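Local structure of desmoplakin (Homo sapiens, 3R6N) at residues A[123-128]-A[198-202]; A[203-208]-A[261-265]; A[268-274]-A[333-339]; A[302-306]-A[318-322]. The protein is a desmosomal plakin that probably links cell-adhesion complexes to intermediate filaments, through a plakin domain built from spectrin repeats with an SH3 domain. All blocks are in the same frame, centred on the assembly; numbering follows the deposited sequence.

Interaction 1 (A[123-128]-A[198-202])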
loop_
_atom_site.group_PDB
_atom_site.type_symbol
_atom_site.label_atom_id
_atom_site.label_comp_id
_atom_site.label_asym_id
_atom_site.label_seq_id
_atom_site.Cartn_x
_atom_site.Cartn_y
_atom_site.Cartn_z
ATOM N N ASP A 123 -3.813 -6.837 9.708
ATOM C CA ASP A 123 -3.025 -8.034 9.445
ATOM C C ASP A 123 -3.885 -9.291 9.326
ATOM O O ASP A 123 -3.456 -10.287 8.747
ATOM C CB ASP A 123 -1.966 -8.220 10.531
ATOM C CG ASP A 123 -2.570 -8.428 11.910
ATOM O OD1 ASP A 123 -2.054 -9.283 12.667
ATOM O OD2 ASP A 123 -3.559 -7.737 12.241
ATOM N N LYS A 124 -5.095 -9.241 9.874
ATOM C CA LYS A 124 -6.019 -10.369 9.799
ATOM C C LYS A 124 -6.467 -10.646 8.364
ATOM O O LYS A 124 -6.932 -11.742 8.056
ATOM C CB LYS A 124 -7.254 -10.112 10.663
ATOM C CG LYS A 124 -6.982 -9.867 12.138
ATOM C CD LYS A 124 -8.258 -9.376 12.827
ATOM C CE LYS A 124 -8.026 -8.997 14.284
ATOM N NZ LYS A 124 -9.248 -8.368 14.876
ATOM N N ASN A 125 -6.346 -9.648 7.494
ATOM C CA ASN A 125 -6.729 -9.814 6.093
ATOM C C ASN A 125 -5.516 -10.063 5.208
ATOM O O ASN A 125 -4.802 -9.129 4.842
ATOM C CB ASN A 125 -7.505 -8.596 5.591
ATOM C CG ASN A 125 -7.976 -8.756 4.155
ATOM O OD1 ASN A 125 -8.338 -9.854 3.730
ATOM N ND2 ASN A 125 -7.967 -7.662 3.399
ATOM N N THR A 126 -5.290 -11.328 4.865
ATOM C CA THR A 126 -4.119 -11.721 4.091
ATOM C C THR A 126 -4.408 -11.777 2.595
ATOM O O THR A 126 -3.484 -11.870 1.781
ATOM C CB THR A 126 -3.603 -13.106 4.537
ATOM O OG1 THR A 126 -4.153 -13.443 5.818
ATOM C CG2 THR A 126 -2.086 -13.109 4.615
ATOM N N ASN A 127 -5.687 -11.714 2.238
ATOM C CA ASN A 127 -6.099 -11.887 0.849
ATOM C C ASN A 127 -5.885 -10.666 -0.042
ATOM O O ASN A 127 -6.802 -10.221 -0.730
ATOM C CB ASN A 127 -7.554 -12.354 0.766
ATOM C CG ASN A 127 -7.695 -13.839 0.993
ATOM O OD1 ASN A 127 -8.496 -14.283 1.816
ATOM N ND2 ASN A 127 -6.914 -14.621 0.257
ATOM N N ILE A 128 -4.663 -10.144 -0.041
ATOM C CA ILE A 128 -4.297 -9.056 -0.939
ATOM C C ILE A 128 -4.283 -9.574 -2.372
ATOM O O ILE A 128 -3.896 -8.866 -3.305
ATOM C CB ILE A 128 -2.912 -8.490 -0.595
ATOM C CG1 ILE A 128 -2.740 -8.403 0.924
ATOM C CG2 ILE A 128 -2.699 -7.135 -1.263
ATOM C CD1 ILE A 128 -3.849 -7.647 1.634
ATOM N N ASN A 198 0.551 -3.320 2.089
ATOM C CA ASN A 198 0.102 -4.576 2.668
ATOM C C ASN A 198 0.740 -5.785 1.985
ATOM O O ASN A 198 1.052 -6.781 2.636
ATOM C CB ASN A 198 -1.425 -4.679 2.647
ATOM C CG ASN A 198 -2.074 -3.929 3.798
ATOM O OD1 ASN A 198 -1.617 -2.856 4.190
ATOM N ND2 ASN A 198 -3.136 -4.502 4.355
ATOM N N ALA A 199 0.932 -5.696 0.673
ATOM C CA ALA A 199 1.654 -6.734 -0.043
ATOM C C ALA A 199 3.048 -6.847 0.557
ATOM O O ALA A 199 3.451 -7.914 1.017
ATOM C CB ALA A 199 1.731 -6.409 -1.523
ATOM N N ALA A 200 3.774 -5.733 0.569
ATOM C CA ALA A 200 5.117 -5.693 1.137
ATOM C C ALA A 200 5.149 -6.248 2.561
ATOM O O ALA A 200 5.987 -7.086 2.894
ATOM C CB ALA A 200 5.665 -4.273 1.104
ATOM N N TYR A 201 4.226 -5.775 3.393
ATOM C CA TYR A 201 4.127 -6.207 4.782
ATOM C C TYR A 201 4.124 -7.727 4.902
ATOM O O TYR A 201 4.826 -8.294 5.743
ATOM C CB TYR A 201 2.865 -5.625 5.419
ATOM C CG TYR A 201 2.617 -6.041 6.850
ATOM C CD1 TYR A 201 2.954 -5.205 7.906
ATOM C CD2 TYR A 201 2.024 -7.261 7.148
ATOM C CE1 TYR A 201 2.715 -5.579 9.217
ATOM C CE2 TYR A 201 1.784 -7.641 8.457
ATOM C CZ TYR A 201 2.131 -6.797 9.484
ATOM O OH TYR A 201 1.889 -7.171 10.781
ATOM N N PHE A 202 3.340 -8.388 4.058
ATOM C CA PHE A 202 3.262 -9.843 4.105
ATOM C C PHE A 202 4.461 -10.504 3.428
ATOM O O PHE A 202 4.945 -11.543 3.880
ATOM C CB PHE A 202 1.953 -10.349 3.498
ATOM C CG PHE A 202 0.744 -10.048 4.334
ATOM C CD1 PHE A 202 -0.228 -9.173 3.880
ATOM C CD2 PHE A 202 0.583 -10.634 5.577
ATOM C CE1 PHE A 202 -1.339 -8.896 4.646
ATOM C CE2 PHE A 202 -0.528 -10.362 6.351
ATOM C CZ PHE A 202 -1.490 -9.491 5.886
#

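Interaction 2 (A[203-208]-A[261-265])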
loop_
_atom_site.group_PDB
_atom_site.type_symbol
_atom_site.label_atom_id
_atom_site.label_comp_id
_atom_site.label_asym_id
_atom_site.label_seq_id
_atom_site.Cartn_x
_atom_site.Cartn_y
_atom_site.Cartn_z
ATOM N N GLN A 203 4.939 -9.900 2.347
ATOM C CA GLN A 203 6.096 -10.430 1.642
ATOM C C GLN A 203 7.284 -10.452 2.593
ATOM O O GLN A 203 8.042 -11.419 2.640
ATOM C CB GLN A 203 6.416 -9.571 0.415
ATOM C CG GLN A 203 7.232 -10.276 -0.663
ATOM C CD GLN A 203 8.633 -10.645 -0.207
ATOM O OE1 GLN A 203 9.272 -9.904 0.543
ATOM N NE2 GLN A 203 9.117 -11.798 -0.658
ATOM N N PHE A 204 7.430 -9.378 3.359
ATOM C CA PHE A 204 8.581 -9.206 4.236
ATOM C C PHE A 204 8.654 -10.257 5.334
ATOM O O PHE A 204 9.692 -10.885 5.531
ATOM C CB PHE A 204 8.575 -7.809 4.855
ATOM C CG PHE A 204 9.593 -7.623 5.941
ATOM C CD1 PHE A 204 10.904 -7.306 5.632
ATOM C CD2 PHE A 204 9.234 -7.756 7.272
ATOM C CE1 PHE A 204 11.843 -7.130 6.632
ATOM C CE2 PHE A 204 10.166 -7.579 8.276
ATOM C CZ PHE A 204 11.474 -7.266 7.956
ATOM N N PHE A 205 7.558 -10.442 6.058
ATOM C CA PHE A 205 7.547 -11.400 7.154
ATOM C C PHE A 205 7.644 -12.838 6.651
ATOM O O PHE A 205 8.220 -13.699 7.317
ATOM C CB PHE A 205 6.316 -11.202 8.043
ATOM C CG PHE A 205 6.394 -9.983 8.913
ATOM C CD1 PHE A 205 5.615 -8.871 8.645
ATOM C CD2 PHE A 205 7.258 -9.943 9.993
ATOM C CE1 PHE A 205 5.690 -7.744 9.445
ATOM C CE2 PHE A 205 7.339 -8.820 10.798
ATOM C CZ PHE A 205 6.556 -7.719 10.522
ATOM N N GLU A 206 7.091 -13.097 5.471
ATOM C CA GLU A 206 7.174 -14.425 4.874
ATOM C C GLU A 206 8.629 -14.768 4.565
ATOM O O GLU A 206 9.083 -15.886 4.807
ATOM C CB GLU A 206 6.332 -14.492 3.599
ATOM C CG GLU A 206 6.219 -15.881 2.992
ATOM C CD GLU A 206 5.517 -15.875 1.645
ATOM O OE1 GLU A 206 5.724 -14.921 0.865
ATOM O OE2 GLU A 206 4.754 -16.825 1.366
ATOM N N GLU A 207 9.357 -13.790 4.039
ATOM C CA GLU A 207 10.751 -13.975 3.656
ATOM C C GLU A 207 11.676 -13.944 4.869
ATOM O O GLU A 207 12.661 -14.678 4.930
ATOM C CB GLU A 207 11.164 -12.900 2.647
ATOM C CG GLU A 207 12.611 -12.972 2.189
ATOM C CD GLU A 207 12.959 -11.886 1.181
ATOM O OE1 GLU A 207 12.027 -11.230 0.665
ATOM O OE2 GLU A 207 14.163 -11.686 0.906
ATOM N N ALA A 208 11.354 -13.092 5.835
ATOM C CA ALA A 208 12.185 -12.937 7.024
ATOM C C ALA A 208 12.116 -14.158 7.935
ATOM O O ALA A 208 13.144 -14.715 8.309
ATOM C CB ALA A 208 11.797 -11.678 7.786
ATOM N N LEU A 261 16.828 -7.347 3.582
ATOM C CA LEU A 261 15.821 -7.376 4.635
ATOM C C LEU A 261 15.990 -6.205 5.595
ATOM O O LEU A 261 15.009 -5.598 6.023
ATOM C CB LEU A 261 15.873 -8.698 5.402
ATOM C CG LEU A 261 14.820 -9.745 5.033
ATOM C CD1 LEU A 261 14.793 -9.980 3.535
ATOM C CD2 LEU A 261 15.075 -11.044 5.779
ATOM N N VAL A 262 17.234 -5.888 5.935
ATOM C CA VAL A 262 17.502 -4.744 6.796
ATOM C C VAL A 262 16.850 -3.494 6.214
ATOM O O VAL A 262 16.213 -2.719 6.929
ATOM C CB VAL A 262 19.014 -4.499 6.967
ATOM C CG1 VAL A 262 19.261 -3.242 7.791
ATOM C CG2 VAL A 262 19.674 -5.702 7.615
ATOM N N ASN A 263 17.000 -3.315 4.906
ATOM C CA ASN A 263 16.454 -2.145 4.230
ATOM C C ASN A 263 14.926 -2.139 4.170
ATOM O O ASN A 263 14.289 -1.162 4.560
ATOM C CB ASN A 263 17.059 -2.001 2.830
ATOM C CG ASN A 263 18.560 -1.768 2.866
ATOM O OD1 ASN A 263 19.290 -2.179 1.964
ATOM N ND2 ASN A 263 19.027 -1.106 3.918
ATOM N N LYS A 264 14.346 -3.236 3.693
ATOM C CA LYS A 264 12.893 -3.351 3.612
ATOM C C LYS A 264 12.220 -3.055 4.950
ATOM O O LYS A 264 11.235 -2.322 5.005
ATOM C CB LYS A 264 12.476 -4.736 3.112
ATOM C CG LYS A 264 12.635 -4.932 1.616
ATOM C CD LYS A 264 12.246 -6.346 1.206
ATOM C CE LYS A 264 12.594 -6.614 -0.252
ATOM N NZ LYS A 264 12.473 -8.059 -0.602
ATOM N N SER A 265 12.754 -3.623 6.026
ATOM C CA SER A 265 12.166 -3.438 7.351
ATOM C C SER A 265 11.915 -1.962 7.654
ATOM O O SER A 265 10.905 -1.606 8.264
ATOM C CB SER A 265 13.054 -4.062 8.434
ATOM O OG SER A 265 14.304 -3.401 8.520
#

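Interaction 3 (A[268-274]-A[333-339])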
loop_
_atom_site.group_PDB
_atom_site.type_symbol
_atom_site.label_atom_id
_atom_site.label_comp_id
_atom_site.label_asym_id
_atom_site.label_seq_id
_atom_site.Cartn_x
_atom_site.Cartn_y
_atom_site.Cartn_z
ATOM N N ILE A 268 8.585 -1.122 6.021
ATOM C CA ILE A 268 7.383 -1.899 6.297
ATOM C C ILE A 268 6.389 -1.136 7.162
ATOM O O ILE A 268 6.731 -0.619 8.224
ATOM C CB ILE A 268 7.708 -3.248 6.952
ATOM C CG1 ILE A 268 8.535 -4.109 5.997
ATOM C CG2 ILE A 268 6.424 -3.971 7.329
ATOM C CD1 ILE A 268 7.869 -4.348 4.661
ATOM N N VAL A 269 5.151 -1.086 6.691
ATOM C CA VAL A 269 4.090 -0.323 7.330
ATOM C C VAL A 269 3.561 -1.049 8.574
ATOM O O VAL A 269 3.988 -2.165 8.869
ATOM C CB VAL A 269 2.946 -0.089 6.321
ATOM C CG1 VAL A 269 1.932 -1.219 6.395
ATOM C CG2 VAL A 269 2.295 1.264 6.544
ATOM N N GLN A 270 2.642 -0.417 9.303
ATOM C CA GLN A 270 2.037 -1.039 10.480
ATOM C C GLN A 270 0.574 -1.395 10.254
ATOM O O GLN A 270 -0.216 -0.563 9.814
ATOM C CB GLN A 270 2.151 -0.125 11.694
ATOM C CG GLN A 270 3.555 0.009 12.230
ATOM C CD GLN A 270 3.584 0.489 13.665
ATOM O OE1 GLN A 270 2.837 -0.005 14.512
ATOM N NE2 GLN A 270 4.450 1.457 13.949
ATOM N N LEU A 271 0.211 -2.631 10.578
ATOM C CA LEU A 271 -1.147 -3.120 10.355
ATOM C C LEU A 271 -1.926 -3.422 11.638
ATOM O O LEU A 271 -3.123 -3.161 11.713
ATOM C CB LEU A 271 -1.124 -4.360 9.457
ATOM C CG LEU A 271 -1.321 -4.143 7.955
ATOM C CD1 LEU A 271 -0.582 -2.913 7.478
ATOM C CD2 LEU A 271 -0.889 -5.374 7.169
ATOM N N LYS A 272 -1.260 -3.980 12.642
ATOM C CA LYS A 272 -1.964 -4.390 13.855
ATOM C C LYS A 272 -2.791 -3.272 14.492
ATOM O O LYS A 272 -3.920 -3.506 14.925
ATOM C CB LYS A 272 -0.999 -4.995 14.874
ATOM C CG LYS A 272 -0.408 -6.318 14.431
ATOM C CD LYS A 272 0.451 -6.930 15.517
ATOM C CE LYS A 272 1.085 -8.222 15.042
ATOM N NZ LYS A 272 0.053 -9.239 14.694
ATOM N N PRO A 273 -2.238 -2.052 14.552
ATOM C CA PRO A 273 -2.976 -0.948 15.178
ATOM C C PRO A 273 -4.295 -0.617 14.479
ATOM O O PRO A 273 -5.107 0.125 15.029
ATOM C CB PRO A 273 -2.001 0.225 15.068
ATOM C CG PRO A 273 -0.657 -0.415 15.018
ATOM C CD PRO A 273 -0.855 -1.670 14.220
ATOM N N ARG A 274 -4.515 -1.163 13.291
ATOM C CA ARG A 274 -5.766 -0.922 12.583
ATOM C C ARG A 274 -6.932 -1.595 13.290
ATOM O O ARG A 274 -8.083 -1.181 13.127
ATOM C CB ARG A 274 -5.681 -1.396 11.135
ATOM C CG ARG A 274 -4.571 -0.747 10.350
ATOM C CD ARG A 274 -4.753 -0.946 8.863
ATOM N NE ARG A 274 -5.871 -0.163 8.348
ATOM C CZ ARG A 274 -5.786 1.116 7.997
ATOM N NH1 ARG A 274 -4.636 1.763 8.106
ATOM N NH2 ARG A 274 -6.856 1.747 7.540
ATOM N N LEU A 333 -6.425 6.570 5.822
ATOM C CA LEU A 333 -5.348 6.701 6.798
ATOM C C LEU A 333 -4.480 5.447 6.856
ATOM O O LEU A 333 -4.985 4.336 7.019
ATOM C CB LEU A 333 -5.914 6.986 8.188
ATOM C CG LEU A 333 -6.606 8.322 8.437
ATOM C CD1 LEU A 333 -7.401 8.253 9.730
ATOM C CD2 LEU A 333 -5.594 9.457 8.473
ATOM N N ILE A 334 -3.172 5.631 6.732
ATOM C CA ILE A 334 -2.235 4.522 6.851
ATOM C C ILE A 334 -1.379 4.719 8.099
ATOM O O ILE A 334 -1.384 5.798 8.694
ATOM C CB ILE A 334 -1.341 4.408 5.598
ATOM C CG1 ILE A 334 -0.744 3.005 5.484
ATOM C CG2 ILE A 334 -0.252 5.475 5.608
ATOM C CD1 ILE A 334 -0.321 2.650 4.082
ATOM N N ILE A 335 -0.658 3.677 8.505
ATOM C CA ILE A 335 0.216 3.766 9.671
ATOM C C ILE A 335 1.665 3.533 9.255
ATOM O O ILE A 335 2.150 2.403 9.269
ATOM C CB ILE A 335 -0.183 2.753 10.766
ATOM C CG1 ILE A 335 -1.705 2.719 10.940
ATOM C CG2 ILE A 335 0.510 3.084 12.079
ATOM C CD1 ILE A 335 -2.183 1.810 12.053
ATOM N N PRO A 336 2.366 4.610 8.893
ATOM C CA PRO A 336 3.703 4.510 8.301
ATOM C C PRO A 336 4.736 3.940 9.274
ATOM O O PRO A 336 4.507 3.945 10.489
ATOM C CB PRO A 336 4.032 5.966 7.976
ATOM C CG PRO A 336 3.287 6.735 8.998
ATOM C CD PRO A 336 1.994 6.006 9.171
ATOM N N PRO A 337 5.866 3.443 8.740
ATOM C CA PRO A 337 6.990 2.958 9.546
ATOM C C PRO A 337 7.523 4.068 10.439
ATOM O O PRO A 337 7.113 5.216 10.271
ATOM C CB PRO A 337 8.030 2.554 8.490
ATOM C CG PRO A 337 7.605 3.224 7.242
ATOM C CD PRO A 337 6.119 3.276 7.301
ATOM N N PRO A 338 8.431 3.738 11.370
ATOM C CA PRO A 338 9.021 2.406 11.538
ATOM C C PRO A 338 8.119 1.424 12.283
ATOM O O PRO A 338 7.517 1.775 13.300
ATOM C CB PRO A 338 10.274 2.696 12.360
ATOM C CG PRO A 338 9.880 3.849 13.202
ATOM C CD PRO A 338 8.973 4.698 12.349
ATOM N N ASN A 339 8.030 0.202 11.765
ATOM C CA ASN A 339 7.320 -0.872 12.444
ATOM C C ASN A 339 8.280 -1.658 13.325
ATOM O O ASN A 339 9.118 -2.403 12.823
ATOM C CB ASN A 339 6.642 -1.794 11.429
ATOM C CG ASN A 339 6.078 -3.053 12.066
ATOM O OD1 ASN A 339 6.129 -3.226 13.287
ATOM N ND2 ASN A 339 5.531 -3.939 11.242
#

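Interaction 4 (A[302-306]-A[318-322])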
loop_
_atom_site.group_PDB
_atom_site.type_symbol
_atom_site.label_atom_id
_atom_site.label_comp_id
_atom_site.label_asym_id
_atom_site.label_seq_id
_atom_site.Cartn_x
_atom_site.Cartn_y
_atom_site.Cartn_z
ATOM N N GLY A 302 -0.858 13.452 3.180
ATOM C CA GLY A 302 0.473 13.540 3.740
ATOM C C GLY A 302 0.511 14.129 5.137
ATOM O O GLY A 302 1.567 14.146 5.768
ATOM N N ASP A 303 -0.624 14.618 5.628
ATOM C CA ASP A 303 -0.683 15.145 6.988
ATOM C C ASP A 303 -0.416 14.046 8.018
ATOM O O ASP A 303 -0.868 12.912 7.861
ATOM C CB ASP A 303 -2.039 15.804 7.269
ATOM C CG ASP A 303 -2.173 17.174 6.627
ATOM O OD1 ASP A 303 -1.172 17.678 6.071
ATOM O OD2 ASP A 303 -3.281 17.751 6.691
ATOM N N GLU A 304 0.329 14.383 9.068
ATOM C CA GLU A 304 0.552 13.459 10.172
ATOM C C GLU A 304 -0.540 13.611 11.221
ATOM O O GLU A 304 -0.746 14.694 11.762
ATOM C CB GLU A 304 1.926 13.675 10.809
ATOM C CG GLU A 304 2.072 12.988 12.164
ATOM C CD GLU A 304 3.493 13.020 12.716
ATOM O OE1 GLU A 304 3.698 13.633 13.792
ATOM O OE2 GLU A 304 4.395 12.422 12.083
ATOM N N CYS A 305 -1.243 12.521 11.500
ATOM C CA CYS A 305 -2.307 12.535 12.492
ATOM C C CYS A 305 -1.991 11.605 13.651
ATOM O O CYS A 305 -1.200 10.673 13.520
ATOM C CB CYS A 305 -3.631 12.102 11.864
ATOM S SG CYS A 305 -4.241 13.152 10.528
ATOM N N ILE A 306 -2.620 11.865 14.789
ATOM C CA ILE A 306 -2.520 10.969 15.928
ATOM C C ILE A 306 -3.853 10.261 16.106
ATOM O O ILE A 306 -4.909 10.883 16.017
ATOM C CB ILE A 306 -2.134 11.716 17.227
ATOM C CG1 ILE A 306 -0.694 12.240 17.146
ATOM C CG2 ILE A 306 -2.302 10.806 18.436
ATOM C CD1 ILE A 306 -0.550 13.564 16.406
ATOM N N VAL A 318 -9.411 11.086 15.221
ATOM C CA VAL A 318 -8.043 11.429 14.883
ATOM C C VAL A 318 -7.771 12.886 15.217
ATOM O O VAL A 318 -8.652 13.729 15.103
ATOM C CB VAL A 318 -7.786 11.178 13.379
ATOM C CG1 VAL A 318 -6.659 12.047 12.873
ATOM C CG2 VAL A 318 -7.498 9.706 13.122
ATOM N N THR A 319 -6.550 13.184 15.637
ATOM C CA THR A 319 -6.175 14.559 15.941
ATOM C C THR A 319 -5.069 15.056 15.006
ATOM O O THR A 319 -4.706 14.375 14.048
ATOM C CB THR A 319 -5.776 14.719 17.434
ATOM O OG1 THR A 319 -5.011 15.917 17.612
ATOM C CG2 THR A 319 -4.964 13.527 17.910
ATOM N N GLY A 320 -4.556 16.252 15.279
ATOM C CA GLY A 320 -3.473 16.829 14.502
ATOM C C GLY A 320 -3.862 17.096 13.064
ATOM O O GLY A 320 -4.966 16.746 12.647
ATOM N N PRO A 321 -2.959 17.726 12.296
ATOM C CA PRO A 321 -1.668 18.203 12.794
ATOM C C PRO A 321 -1.781 19.609 13.374
ATOM O O PRO A 321 -0.764 20.255 13.631
ATOM C CB PRO A 321 -0.815 18.231 11.531
ATOM C CG PRO A 321 -1.787 18.612 10.476
ATOM C CD PRO A 321 -3.076 17.906 10.839
ATOM N N GLY A 322 -3.009 20.074 13.568
ATOM C CA GLY A 322 -3.245 21.361 14.193
ATOM C C GLY A 322 -3.974 21.195 15.512
ATOM O O GLY A 322 -4.690 22.088 15.954
#

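Interaction 1 (A[123-128]-A[198-202])
The loop that joins helix 68-117 to helix 130-161 folds over F202 of the long helix 167-225, and D123, N125, T126 and I128 all border its ring. T126 lays its methyl across one face: CG2 stands 3.8 Å from the ring centroid of F202, 18° off the normal, a CH-pi contact displaced toward the CE2 side. The other face of the ring is taken by its own neighbour on the helix, Y201, whose CD2 lies over the centre. Around the rim two backbone carbonyls close in. D123 O sits near the ring plane, 3.6 Å from F202 CZ, while N125 O comes in obliquely, 3.5 Å from F202 CE1. I128 packs along the CD1-CE1 side, with its CG1 4.0 Å from F202 CD1. Its chi1 of -40° puts CG1 beside the backbone N and against F202, and chi2 (-53°) sends CD1 on toward N198, 4.0 Å from CB. At the start of 123-128, D123 CB rests 4.0 Å from Y201 OH. The polar ends look to other partners: D123 makes a salt bridge to K272, N125 ND2 bonds Y119 OH and N198 ND2 bonds W121 O. No hydrogen bond joins the loop to this part of the helix, so the grip comes mainly from packing round the F202 ring. The carbonyl oxygen lying near that ring's plane faces weakly positive C-H groups, an arrangement that would be mildly favourable electrostatically.

Interaction 2 (A[203-208]-A[261-265])
The F204 ring reaches from helix 167-225 toward helix 234-265, with L261 O at its edge, near the ring plane and 3.6 Å from F204 CE1. The CB atoms of S265 and K264 approach the ring obliquely, the former 3.6 Å from F204 CZ. On its other side the same ring points an edge into F205, with F204 CD2 above the centre of the F205 ring. With CG anti to the backbone N (chi1 170°), F204 swings across to the second helix, and its side chain and that of K264 run past each other in opposite directions. S265 keeps its CB against the ring while its hydroxyl turns back to its own helix, OG donating to V262 O over 2.6 Å from above the carbonyl plane. One turn along, L261 CD2 packs on A208, 3.9 Å from CB. The other methyl of L261, CD1, packs beside the stem of E207, 3.9 Å from its CG. E207, extended past L261, ends in a salt bridge from OE1 to K264 NZ at 3.4 Å, the two chains crossing at about a right angle on the outer margin of the interface. F204 and A208 also meet A342, L345 and I349 of helix 340-384, which packs against the pair. The local axes come within 10.8 Å at 150° between their directions, and this antiparallel pairing, apolar inside with charges at its border, is consistent with the helical bundle of a spectrin-like repeat.

Interaction 3 (A[268-274]-A[333-339])
Q270 and N339 cross with their amide planes only 25° apart, Q270 CG lying 3.7 Å from N339 CB, and each amide reaches weakly for the other segment's backbone. Q270 NE2 donates to P338 O at 3.2 Å, and N339 ND2 to V269 O at 3.3 Å. Between these two long bonds and the rest of the contact sits a firmer one, Q270 N to I335 O at 2.9 Å, aimed nearly down the axis of the carbonyl. The opposite end of the interface belongs to R274. Its chain bends at chi3 (71°), turning the guanidinium so that NH1 and NH2 meet L333 O end-on, the oxygen lying in the guanidinium plane; the NH1 bond is 2.8 Å and the NH2 bond 3.2 Å. NH2 has a second acceptor in S330 O. I335 runs antiparallel to the arginine side chain, its CD1 3.9 Å from R274 CG and also against the P273 ring at CB. V269 packs on I334, its CG2 3.7 Å from I334 CG1. N339 OD1 is occupied as N-cap, accepting from L341 N at the start of helix 340-384. The paired segments are bound together where the chain enters and leaves the SH3 domain. I334 belongs to the edge strand, bonded through its backbone to R287 of strand 285-288, L333 packs on W316 and V318 of strand 315-319, and I268 and L271 bury their side chains against helix 167-225, at Y201, F204 and N198.

Interaction 4 (A[302-306]-A[318-322])
Two backbone bonds join the hairpin strands 304-309 and 315-319 here: T319 N donates to I306 O at 2.9 Å and 169°, in the carbonyl plane, while the return bond from I306 N to T319 O is weak at 3.3 Å. The same I306 oxygen also receives a CA-H...O contact from V318 CA, 3.4 Å away. The side chains of I306 and T319 lie next to each other and point the same way; T319 CG2 is between the backbone N and the carbonyl carbon, OG1 being anti to N (chi1 161°), and this sets the methyl 3.8 Å from I306 CG2. The side chains of C305 and V318 both meet L286 of strand 285-288. Past T319 the chain turns at G320, where phi is positive, and then crosses a cis peptide bond to P321. The proline ring comes to rest against the start of the other segment: P321 CB is 3.5 Å from E304 O, and P321 CG is 4.1 Å from D303 CG. That contact of the carboxylate with the ring is packing. D303 OD2 accepts a hydrogen bond from H300 N. Two backbone bonds of unequal strength therefore tie the strands at I306 and T319, whereas further out P321 has no N-H to offer E304 O and the segments are joined by van der Waals contact.

From the N terminus, interaction 1 comes first, closing the excursion through helix 130-161 by bringing the loop before it back onto helix 167-225. Interaction 2 follows directly along that helix and closes the turnback to helix 234-265. Interaction 3 then brackets the SH3 domain, joining its entry to its exit just before helix 340-384, and interaction 4, an internal hairpin, falls within that span. Interaction 3 is the hub. It meets interaction 1 through the D123-K272 salt bridge and through Y201 and N198, interaction 2 where F204 packs on I268, and interaction 4 where L333 touches V318. Interactions 1 and 4 remain about 16 Å apart at their nearest atoms.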